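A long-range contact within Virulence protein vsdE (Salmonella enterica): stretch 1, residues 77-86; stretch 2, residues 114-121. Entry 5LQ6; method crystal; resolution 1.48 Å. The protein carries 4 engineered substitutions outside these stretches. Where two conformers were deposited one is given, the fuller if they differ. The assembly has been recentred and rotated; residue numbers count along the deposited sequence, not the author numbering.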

ATOM      1  N   VAL A  77      -4.594   6.164   0.013  1.00 13.49           N
ATOM      2  CA  VAL A  77      -3.667   6.041  -1.120  1.00 12.53           C
ATOM      3  C   VAL A  77      -2.283   6.493  -0.664  1.00 12.36           C
ATOM      4  O   VAL A  77      -1.264   5.834  -0.911  1.00 12.63           O
ATOM      5  CB  VAL A  77      -4.137   6.837  -2.311  1.00 14.50           C
ATOM      6  CG1 VAL A  77      -3.084   6.851  -3.407  1.00 15.81           C
ATOM      7  CG2 VAL A  77      -5.459   6.288  -2.795  1.00 15.59           C
ATOM      8  N   LEU A  78      -2.226   7.615   0.056  1.00 13.28           N
ATOM      9  CA  LEU A  78      -0.932   8.052   0.555  1.00 13.76           C
ATOM     10  C   LEU A  78      -0.333   7.132   1.591  1.00 12.12           C
ATOM     11  O   LEU A  78       0.865   6.784   1.533  1.00 12.84           O
ATOM     12  CB  LEU A  78      -1.030   9.503   1.122  1.00 15.58           C
ATOM     13  CG  LEU A  78       0.293  10.128   1.579  1.00 18.01           C
ATOM     14  CD1 LEU A  78       1.393  10.183   0.522  1.00 19.00           C
ATOM     15  CD2 LEU A  78       0.006  11.516   2.119  1.00 20.27           C
ATOM     16  N   LEU A  79      -1.177   6.709   2.530  1.00 12.79           N
ATOM     17  CA  LEU A  79      -0.726   5.798   3.580  1.00 12.24           C
ATOM     18  C   LEU A  79      -0.137   4.518   3.018  1.00 12.07           C
ATOM     19  O   LEU A  79       0.899   4.039   3.436  1.00 13.51           O
ATOM     20  CB  LEU A  79      -1.833   5.468   4.558  1.00 13.16           C
ATOM     21  CG  LEU A  79      -2.327   6.588   5.490  1.00 15.48           C
ATOM     22  CD1 LEU A  79      -3.561   6.140   6.174  1.00 17.31           C
ATOM     23  CD2 LEU A  79      -1.194   6.876   6.463  1.00 18.23           C
ATOM     24  N   SER A  80      -0.855   3.930   2.063  1.00 11.89           N
ATOM     25  CA  SER A  80      -0.416   2.656   1.514  0.74 11.64           C
ATOM     26  C   SER A  80       0.874   2.769   0.745  1.00 11.99           C
ATOM     27  O   SER A  80       1.696   1.868   0.747  1.00 11.00           O
ATOM     28  CB  SER A  80      -1.505   2.069   0.639  0.74 10.73           C
ATOM     29  OG  SER A  80      -2.710   1.833   1.337  0.74 10.18           O
ATOM     30  N   ALA A  81       1.066   3.904   0.044  1.00 12.09           N
ATOM     31  CA  ALA A  81       2.299   4.137  -0.682  1.00 12.40           C
ATOM     32  C   ALA A  81       3.476   4.377   0.261  1.00 12.17           C
ATOM     33  O   ALA A  81       4.567   3.830   0.063  1.00 12.89           O
ATOM     34  CB  ALA A  81       2.104   5.328  -1.598  1.00 13.60           C
ATOM     35  N   CYS A  82       3.258   5.126   1.305  1.00 13.32           N
ATOM     36  CA  CYS A  82       4.244   5.338   2.375  1.00 14.18           C
ATOM     37  C   CYS A  82       4.686   4.001   2.970  1.00 13.38           C
ATOM     38  O   CYS A  82       5.847   3.701   3.127  1.00 13.21           O
ATOM     39  CB  CYS A  82       3.688   6.199   3.490  1.00 14.23           C
ATOM     40  SG  CYS A  82       3.580   7.961   3.099  1.00 18.33           S
ATOM     41  N   LEU A  83       3.691   3.181   3.318  1.00 12.95           N
ATOM     42  CA  LEU A  83       4.010   1.894   3.914  1.00 13.67           C
ATOM     43  C   LEU A  83       4.775   1.036   2.950  1.00 11.77           C
ATOM     44  O   LEU A  83       5.710   0.336   3.319  1.00 12.20           O
ATOM     45  CB  LEU A  83       2.715   1.207   4.370  1.00 12.81           C
ATOM     46  CG  LEU A  83       2.881  -0.129   5.071  1.00 13.44           C
ATOM     47  CD1 LEU A  83       3.823  -0.010   6.261  1.00 13.70           C
ATOM     48  CD2 LEU A  83       1.514  -0.669   5.505  1.00 13.28           C
ATOM     49  N   HIS A  84       4.357   0.989   1.678  1.00 11.59           N
ATOM     50  CA  HIS A  84       5.080   0.218   0.674  1.00 11.14           C
ATOM     51  C   HIS A  84       6.543   0.619   0.531  1.00 12.29           C
ATOM     52  O   HIS A  84       7.438  -0.209   0.398  1.00 13.31           O
ATOM     53  CB  HIS A  84       4.335   0.314  -0.651  1.00 12.68           C
ATOM     54  CG  HIS A  84       4.831  -0.597  -1.713  1.00 11.96           C
ATOM     55  ND1 HIS A  84       4.588  -1.950  -1.702  1.00 11.71           N
ATOM     56  CD2 HIS A  84       5.488  -0.358  -2.865  1.00 12.23           C
ATOM     57  CE1 HIS A  84       5.139  -2.511  -2.750  1.00 13.30           C
ATOM     58  NE2 HIS A  84       5.675  -1.566  -3.494  1.00 13.61           N
ATOM     59  N   TYR A  85       6.743   1.921   0.495  1.00 12.83           N
ATOM     60  CA  TYR A  85       8.090   2.460   0.450  1.00 13.17           C
ATOM     61  C   TYR A  85       8.921   2.051   1.666  1.00 13.27           C
ATOM     62  O   TYR A  85      10.063   1.624   1.510  1.00 14.89           O
ATOM     63  CB  TYR A  85       8.023   3.978   0.343  1.00 13.48           C
ATOM     64  CG  TYR A  85       9.344   4.729   0.318  1.00 15.26           C
ATOM     65  CD1 TYR A  85       9.993   5.072   1.464  1.00 15.92           C
ATOM     66  CD2 TYR A  85       9.894   5.060  -0.891  1.00 16.01           C
ATOM     67  CE1 TYR A  85      11.193   5.800   1.401  1.00 19.44           C
ATOM     68  CE2 TYR A  85      11.081   5.810  -0.969  1.00 17.83           C
ATOM     69  CZ  TYR A  85      11.705   6.138   0.205  1.00 20.64           C
ATOM     70  OH  TYR A  85      12.937   6.861   0.171  1.00 23.05           O
ATOM     71  N   ASN A  86       8.364   2.202   2.850  1.00 13.43           N
ATOM     72  CA  ASN A  86       9.054   1.840   4.106  1.00 14.98           C
ATOM     73  C   ASN A  86       9.394   0.341   4.112  1.00 15.76           C
ATOM     74  O   ASN A  86      10.489  -0.070   4.486  1.00 16.30           O
ATOM     75  CB  ASN A  86       8.213   2.199   5.320  1.00 15.01           C
ATOM     76  CG  ASN A  86       8.090   3.706   5.529  1.00 15.19           C
ATOM     77  OD1 ASN A  86       8.774   4.471   4.833  1.00 15.45           O
ATOM     78  ND2 ASN A  86       7.207   4.114   6.377  1.00 14.92           N
ATOM     79  N   ILE A 114       5.376  10.890  -7.176  1.00 12.89           N
ATOM     80  CA  ILE A 114       6.133  11.619  -6.138  0.57 14.29           C
ATOM     81  C   ILE A 114       6.999  10.665  -5.304  1.00 14.25           C
ATOM     82  O   ILE A 114       8.161  10.893  -5.132  1.00 14.38           O
ATOM     83  CB  ILE A 114       5.180  12.398  -5.226  0.57 14.30           C
ATOM     84  CG1 ILE A 114       4.483  13.486  -6.057  0.57 15.91           C
ATOM     85  CG2 ILE A 114       5.924  12.929  -3.992  0.57 16.03           C
ATOM     86  CD1 ILE A 114       3.455  14.254  -5.273  0.57 15.76           C
ATOM     87  N   ILE A 115       6.393   9.591  -4.778  1.00 13.25           N
ATOM     88  CA  ILE A 115       7.117   8.734  -3.833  0.51 13.79           C
ATOM     89  C   ILE A 115       8.115   7.819  -4.521  1.00 13.85           C
ATOM     90  O   ILE A 115       9.213   7.643  -4.055  1.00 15.92           O
ATOM     91  CB  ILE A 115       6.126   7.965  -2.941  0.51 13.97           C
ATOM     92  CG1 ILE A 115       5.525   8.944  -1.937  0.51 15.29           C
ATOM     93  CG2 ILE A 115       6.827   6.815  -2.217  0.51 14.45           C
ATOM     94  CD1 ILE A 115       4.412   8.372  -1.099  0.51 15.04           C
ATOM     95  N   PHE A 116       7.736   7.233  -5.649  1.00 13.87           N
ATOM     96  CA  PHE A 116       8.583   6.251  -6.334  1.00 14.04           C
ATOM     97  C   PHE A 116       9.286   6.765  -7.567  1.00 15.12           C
ATOM     98  O   PHE A 116      10.276   6.156  -7.992  1.00 18.93           O
ATOM     99  CB  PHE A 116       7.787   4.976  -6.690  1.00 15.66           C
ATOM    100  CG  PHE A 116       7.089   4.377  -5.484  1.00 14.29           C
ATOM    101  CD1 PHE A 116       7.824   3.712  -4.529  1.00 15.23           C
ATOM    102  CD2 PHE A 116       5.700   4.541  -5.331  1.00 16.01           C
ATOM    103  CE1 PHE A 116       7.155   3.193  -3.383  1.00 16.41           C
ATOM    104  CE2 PHE A 116       5.079   4.046  -4.188  1.00 16.39           C
ATOM    105  CZ  PHE A 116       5.817   3.405  -3.260  1.00 15.59           C
ATOM    106  N   GLY A 117       8.830   7.900  -8.099  1.00 14.49           N
ATOM    107  CA  GLY A 117       9.421   8.466  -9.296  1.00 14.48           C
ATOM    108  C   GLY A 117       8.838   7.983 -10.593  1.00 16.72           C
ATOM    109  O   GLY A 117       9.343   8.364 -11.697  1.00 18.45           O
ATOM    110  N   HIS A 118       7.797   7.157 -10.527  1.00 16.95           N
ATOM    111  CA  HIS A 118       7.050   6.670 -11.683  1.00 18.47           C
ATOM    112  C   HIS A 118       5.826   5.968 -11.181  1.00 19.04           C
ATOM    113  O   HIS A 118       5.771   5.577 -10.001  1.00 16.49           O
ATOM    114  CB  HIS A 118       7.926   5.709 -12.532  1.00 20.14           C
ATOM    115  CG  HIS A 118       8.465   4.549 -11.776  1.00 22.38           C
ATOM    116  ND1 HIS A 118       9.746   4.516 -11.265  1.00 28.40           N
ATOM    117  CD2 HIS A 118       7.908   3.359 -11.462  1.00 22.68           C
ATOM    118  CE1 HIS A 118       9.929   3.369 -10.627  1.00 29.09           C
ATOM    119  NE2 HIS A 118       8.843   2.640 -10.761  1.00 27.14           N
ATOM    120  N   GLU A 119       4.832   5.824 -12.058  1.00 21.90           N
ATOM    121  CA  GLU A 119       3.655   4.996 -11.758  1.00 21.40           C
ATOM    122  C   GLU A 119       4.079   3.556 -11.625  1.00 23.39           C
ATOM    123  O   GLU A 119       4.911   3.094 -12.381  1.00 22.07           O
ATOM    124  CB  GLU A 119       2.598   5.086 -12.856  1.00 26.49           C
ATOM    125  CG  GLU A 119       2.175   6.486 -13.188  1.00 31.33           C
ATOM    126  CD  GLU A 119       0.956   6.519 -14.097  1.00 41.63           C
ATOM    127  OE1 GLU A 119       0.044   5.659 -13.928  1.00 45.61           O
ATOM    128  OE2 GLU A 119       0.901   7.438 -14.944  1.00 50.19           O
ATOM    129  N   LEU A 120       3.557   2.850 -10.629  1.00 19.01           N
ATOM    130  CA  LEU A 120       3.909   1.441 -10.447  1.00 19.97           C
ATOM    131  C   LEU A 120       3.062   0.593 -11.413  1.00 24.67           C
ATOM    132  O   LEU A 120       1.925   0.891 -11.655  1.00 29.76           O
ATOM    133  CB  LEU A 120       3.654   1.004  -9.000  1.00 19.08           C
ATOM    134  CG  LEU A 120       4.329   1.817  -7.910  1.00 19.00           C
ATOM    135  CD1 LEU A 120       4.019   1.226  -6.539  1.00 20.18           C
ATOM    136  CD2 LEU A 120       5.842   1.907  -8.181  1.00 21.07           C
ATOM    137  N   ASN A 121       3.662  -0.401 -12.009  1.00 27.68           N
ATOM    138  CA  ASN A 121       2.908  -1.198 -13.002  1.00 33.72           C
ATOM    139  C   ASN A 121       1.903  -2.069 -12.233  1.00 29.52           C
ATOM    140  O   ASN A 121       2.202  -2.577 -11.163  1.00 30.41           O
ATOM    141  CB  ASN A 121       3.812  -2.082 -13.869  1.00 41.42           C
ATOM    142  CG  ASN A 121       4.712  -2.981 -13.040  1.00 47.55           C
ATOM    143  OD1 ASN A 121       5.092  -2.621 -11.934  1.00 52.98           O
ATOM    144  ND2 ASN A 121       5.059  -4.142 -13.569  1.00 55.12           N
TER

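Residues 77-86 are one unbroken piece of a longer helix, its backbone paired i to i+4, as in Cys82 N to Leu78 O at 2.9 Å and Tyr85 N to Ala81 O at 2.9 Å. The second stretch enters as the last part of a helix and then turns: Gly117 leaves helical geometry with a phi of 88°, where a side chain would be jammed against the carbonyl O of Phe116, and an extended loop follows. The backbones come nearest at Ala81 and Ile115, whose CA atoms lie 7.4 Å apart. With its main-chain amides and carbonyls largely engaged within the helix, the first stretch meets the second through packing, and no hydrogen bond crosses between them.

The first rule is a knob in a hole. Ile115 points toward the helix and sits among Leu78, Ala81, Cys82 and Tyr85, which span two turns on one side of the helix. Ile115 CD1 reaches 3.9 Å from Ala81 CB and 3.9 Å from Leu78 CD1, while Ile115 CG2 lies 3.8 Å from Tyr85 CD2. Branching at CB thus lets one residue fill the pocket in two directions. Ala81 suits the closest backbone approach because its methyl makes contact while taking little room.

The second rule is a neighbouring aromatic. The CA-to-CB bond of Phe116 runs sideways, but its ring swings nearer, bringing CZ to 3.6 Å from Ala81 O and CE1 to 3.9 Å from Tyr85 CB. Phe116 CZ also meets the edge of the His84 ring, 3.8 Å from CD2; the polar NE2 of His84 is hydrogen-bonded elsewhere in the structure, and the carbon CD2 is the atom nearest Phe116. Past the turn, Leu120 points back toward the helix and adds a looser contact, Leu120 CD1 to His84 CD2 at 4.3 Å. The two stretches bury 313 Å² between them, both sides summed.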